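Local coordinates for erythromycin dehydratase (Saccharopolyspora erythraea, PDB 3EL6), which probably catalyses the dehydration of the beta-hydroxyacyl intermediate, as the dehydratase domain of a modular synthase, during assembly of the polyketide core of erythromycin, at residues A[57-60]-A[61-65]; A[203-206]-A[207-210]. One frame throughout, in Å; residues are numbered along the deposited sequence.

Interaction 1. Residues A[57-60]-A[61-65]; sequences RLST and DEQPW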
loop_
_atom_site.group_PDB
_atom_site.type_symbol
_atom_site.label_atom_id
_atom_site.label_comp_id
_atom_site.label_asym_id
_atom_site.label_seq_id
_atom_site.Cartn_x
_atom_site.Cartn_y
_atom_site.Cartn_z
ATOM N N ARG A 57 6.794 13.987 0.488
ATOM C CA ARG A 57 7.984 14.547 -0.132
ATOM C C ARG A 57 8.373 15.676 0.757
ATOM O O ARG A 57 7.488 16.341 1.261
ATOM C CB ARG A 57 7.605 15.081 -1.500
ATOM C CG ARG A 57 8.790 15.412 -2.389
ATOM C CD ARG A 57 8.320 15.585 -3.901
ATOM N NE ARG A 57 7.960 14.293 -4.539
ATOM C CZ ARG A 57 6.848 14.028 -5.250
ATOM N NH1 ARG A 57 5.927 14.958 -5.460
ATOM N NH2 ARG A 57 6.642 12.811 -5.751
ATOM N N LEU A 58 9.663 15.829 0.979
ATOM C CA LEU A 58 10.255 16.908 1.792
ATOM C C LEU A 58 11.156 17.696 0.847
ATOM O O LEU A 58 11.895 17.102 0.065
ATOM C CB LEU A 58 11.202 16.299 2.830
ATOM C CG LEU A 58 10.723 16.286 4.264
ATOM C CD1 LEU A 58 9.225 16.243 4.299
ATOM C CD2 LEU A 58 11.343 15.135 4.971
ATOM N N SER A 59 11.192 19.021 0.974
ATOM C CA SER A 59 12.222 19.771 0.255
ATOM C C SER A 59 12.377 21.143 0.904
ATOM O O SER A 59 11.424 21.667 1.452
ATOM C CB SER A 59 11.815 19.985 -1.181
ATOM O OG SER A 59 10.664 20.814 -1.218
ATOM N N THR A 60 13.579 21.692 0.865
ATOM C CA THR A 60 13.779 23.052 1.407
ATOM C C THR A 60 12.938 24.098 0.698
ATOM O O THR A 60 12.560 25.113 1.290
ATOM C CB THR A 60 15.244 23.419 1.405
ATOM O OG1 THR A 60 15.759 23.231 0.084
ATOM C CG2 THR A 60 16.026 22.499 2.282
ATOM N N ASP A 61 12.572 23.871 -0.560
ATOM C CA ASP A 61 11.744 24.852 -1.232
ATOM C C ASP A 61 10.411 24.973 -0.573
ATOM O O ASP A 61 9.921 26.087 -0.351
ATOM C CB ASP A 61 11.547 24.541 -2.743
ATOM C CG ASP A 61 12.791 24.824 -3.576
ATOM O OD1 ASP A 61 13.750 25.486 -3.090
ATOM O OD2 ASP A 61 12.813 24.380 -4.748
ATOM N N GLU A 62 9.785 23.828 -0.268
ATOM C CA GLU A 62 8.484 23.839 0.366
ATOM C C GLU A 62 8.571 24.037 1.893
ATOM O O GLU A 62 7.674 24.584 2.506
ATOM C CB GLU A 62 7.751 22.516 0.084
ATOM C CG GLU A 62 7.387 22.322 -1.390
ATOM C CD GLU A 62 6.480 23.433 -1.897
ATOM O OE1 GLU A 62 6.720 23.982 -3.018
ATOM O OE2 GLU A 62 5.528 23.767 -1.142
ATOM N N GLN A 63 9.632 23.561 2.507
ATOM C CA GLN A 63 9.766 23.708 3.975
ATOM C C GLN A 63 11.127 24.350 4.284
ATOM O O GLN A 63 12.128 23.676 4.531
ATOM C CB GLN A 63 9.677 22.322 4.620
ATOM C CG GLN A 63 8.305 21.651 4.572
ATOM C CD GLN A 63 8.068 20.836 3.292
ATOM O OE1 GLN A 63 8.947 20.079 2.829
ATOM N NE2 GLN A 63 6.869 20.961 2.738
ATOM N N PRO A 64 11.202 25.693 4.206
ATOM C CA PRO A 64 12.545 26.279 4.238
ATOM C C PRO A 64 13.272 26.003 5.541
ATOM O O PRO A 64 14.488 26.017 5.598
ATOM C CB PRO A 64 12.304 27.811 4.017
ATOM C CG PRO A 64 10.975 27.895 3.314
ATOM C CD PRO A 64 10.165 26.590 3.659
ATOM N N TRP A 65 12.536 25.723 6.609
ATOM C CA TRP A 65 13.191 25.423 7.872
ATOM C C TRP A 65 14.050 24.207 7.806
ATOM O O TRP A 65 14.936 24.037 8.601
ATOM C CB TRP A 65 12.147 25.259 9.002
ATOM C CG TRP A 65 10.921 24.410 8.642
ATOM C CD1 TRP A 65 9.739 24.843 8.186
ATOM C CD2 TRP A 65 10.801 22.969 8.773
ATOM N NE1 TRP A 65 8.871 23.767 8.008
ATOM C CE2 TRP A 65 9.509 22.619 8.379
ATOM C CE3 TRP A 65 11.679 21.959 9.197
ATOM C CZ2 TRP A 65 9.040 21.282 8.386
ATOM C CZ3 TRP A 65 11.203 20.609 9.196
ATOM C CH2 TRP A 65 9.914 20.319 8.810
#
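S59 and Q63 hold each other through two hydrogen bonds running in opposite directions, and together with E62 they form an ST motif, a serine closing a single helix-like turn just beyond strand 52-58 of the double hotdog fold. The amide N of Q63 donates to S59 O at 2.8 Å, closing the turn. S59 OG completes the motif by accepting the amide of E62, its distance to E62 N being 3.3 Å. A chi1 of 65° sets the serine OG between the backbone N and the carbonyl carbon, where it faces the E62 amide. The Q63 side chain then folds back, bent at chi2 (87°), and presents its amide oxygen to the serine backbone: S59 N reaches Q63 OE1 at 3.1 Å in a nearly straight bond, 168° at the hydrogen. S59 thus uses its amide, carbonyl and hydroxyl together, the first of them on the glutamine side chain.

Packing spreads from this polar centre. The CB and CG of E62 lie alongside S59 OG, while L58 crosses the Q63 side chain at about a right angle. Both L58 and Q63 also touch L39, and L58 packs on V81 of helix 79-93. The Q63 CB sits over one face of the W65 ring, toward its rim, with the ring itself extending to V81 and V228. R57 points elsewhere, its NH2 bonding to the carbonyl of S28 of the second subunit. One residue on from S59, T60 O receives a CH...O contact from P64, with P64 CA 3.2 Å from T60 O.

Interaction 2. Residues A[203-206]-A[207-210]; sequences AWRK and DDSV
R205 and D208 lie side by side and point the same way, their guanidinium and carboxylate planes turned 47° from each other. The salt bridge joins R205 NH2 to D208 OD1 at 3.1 Å, the carboxylate oxygen sitting at the edge of the guanidinium, close to its plane. That same edge serves the backbone of the turn: R205 NE donates to D207 O at 3.2 Å, meeting the carbonyl in its own plane. With CG anti to the backbone N (chi1 -177°) and the chain extended as far as NE, the arginine rises from the face it shares with V210 and leans toward the turn, its guanidinium held by two acceptors, which should limit its rotation.

K206 and D207 also run alongside each other, with K206 CD 3.5 Å from D207 OD2, but here the touch is between methylenes and an oxygen, for the ammonium stays well short of the carboxylate. R205 and V210 share one face of the strand pair, K206 and S209 the other. At this second pair K206 N donates to S209 O at 3.0 Å, and S209 N returns a bond to K206 O at 2.9 Å. D207 has a positive phi of 60°, as the first central residue of a type II' turn does; the whole is a two-residue beta hairpin linking strands 200-206 and 209-215.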
loop_
_atom_site.group_PDB
_atom_site.type_symbol
_atom_site.label_atom_id
_atom_site.label_comp_id
_atom_site.label_asym_id
_atom_site.label_seq_id
_atom_site.Cartn_x
_atom_site.Cartn_y
_atom_site.Cartn_z
ATOM N N ALA A 203 14.042 28.662 30.278
ATOM C CA ALA A 203 14.247 27.360 30.885
ATOM C C ALA A 203 14.670 27.533 32.354
ATOM O O ALA A 203 15.246 28.581 32.739
ATOM C CB ALA A 203 15.337 26.588 30.153
ATOM N N TRP A 204 14.408 26.492 33.132
ATOM C CA TRP A 204 14.702 26.479 34.588
ATOM C C TRP A 204 15.078 25.053 34.950
ATOM O O TRP A 204 14.698 24.120 34.226
ATOM C CB TRP A 204 13.476 26.838 35.399
ATOM C CG TRP A 204 12.914 28.224 35.172
ATOM C CD1 TRP A 204 13.221 29.382 35.856
ATOM C CD2 TRP A 204 11.883 28.578 34.222
ATOM N NE1 TRP A 204 12.458 30.424 35.366
ATOM C CE2 TRP A 204 11.628 29.964 34.372
ATOM C CE3 TRP A 204 11.168 27.852 33.245
ATOM C CZ2 TRP A 204 10.682 30.641 33.599
ATOM C CZ3 TRP A 204 10.220 28.535 32.463
ATOM C CH2 TRP A 204 9.988 29.913 32.656
ATOM N N ARG A 205 15.764 24.859 36.079
ATOM C CA ARG A 205 16.217 23.540 36.468
ATOM C C ARG A 205 15.955 23.375 37.934
ATOM O O ARG A 205 16.008 24.349 38.683
ATOM C CB ARG A 205 17.706 23.435 36.206
ATOM C CG ARG A 205 18.298 22.089 36.504
ATOM C CD ARG A 205 19.506 21.824 35.609
ATOM N NE ARG A 205 20.179 20.591 36.011
ATOM C CZ ARG A 205 21.356 20.201 35.534
ATOM N NH1 ARG A 205 21.972 20.950 34.628
ATOM N NH2 ARG A 205 21.913 19.067 35.962
ATOM N N LYS A 206 15.618 22.163 38.331
ATOM C CA LYS A 206 15.475 21.794 39.734
ATOM C C LYS A 206 16.006 20.357 39.857
ATOM O O LYS A 206 15.491 19.461 39.195
ATOM C CB LYS A 206 14.023 21.844 40.151
ATOM C CG LYS A 206 13.871 21.613 41.655
ATOM C CD LYS A 206 12.528 21.037 41.993
ATOM C CE LYS A 206 11.423 22.028 41.729
ATOM N NZ LYS A 206 10.114 21.368 42.030
ATOM N N ASP A 207 17.061 20.137 40.644
ATOM C CA ASP A 207 17.694 18.815 40.660
ATOM C C ASP A 207 18.167 18.524 39.233
ATOM O O ASP A 207 18.879 19.334 38.594
ATOM C CB ASP A 207 16.665 17.742 41.061
ATOM C CG ASP A 207 15.798 18.165 42.264
ATOM O OD1 ASP A 207 16.388 18.512 43.329
ATOM O OD2 ASP A 207 14.530 18.146 42.153
ATOM N N ASP A 208 17.772 17.357 38.727
ATOM C CA ASP A 208 18.103 17.028 37.360
ATOM C C ASP A 208 16.881 17.172 36.422
ATOM O O ASP A 208 16.948 16.740 35.285
ATOM C CB ASP A 208 18.733 15.623 37.262
ATOM C CG ASP A 208 20.213 15.609 37.706
ATOM O OD1 ASP A 208 20.900 16.667 37.584
ATOM O OD2 ASP A 208 20.690 14.546 38.169
ATOM N N SER A 209 15.797 17.770 36.904
ATOM C CA SER A 209 14.635 18.102 36.043
ATOM C C SER A 209 14.792 19.469 35.362
ATOM O O SER A 209 15.327 20.403 35.970
ATOM C CB SER A 209 13.379 18.126 36.877
ATOM O OG SER A 209 13.123 16.805 37.353
ATOM N N VAL A 210 14.303 19.584 34.127
ATOM C CA VAL A 210 14.426 20.799 33.334
ATOM C C VAL A 210 13.027 21.208 32.949
ATOM O O VAL A 210 12.221 20.345 32.574
ATOM C CB VAL A 210 15.248 20.498 32.053
ATOM C CG1 VAL A 210 15.164 21.670 31.055
ATOM C CG2 VAL A 210 16.699 20.141 32.402
#

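From the N terminus, interaction 1 comes first, where strand 52-58 ends and the chain turns into the loop leading to strand 69-71. It closes a short turn within residues 57-65, and the chain then passes through helix 79-93 and many strands before interaction 2 closes the hairpin between strands 200-206 and 209-215. The two are in series, so neither nests within nor crosses the other. They lie on opposite sides of the chain's centre, their own centres about 34 Å apart and their nearest atoms about 21 Å, without touching. One shapes a strand exit in the N-terminal part of the double hotdog, the other a strand reversal in the C-terminal part.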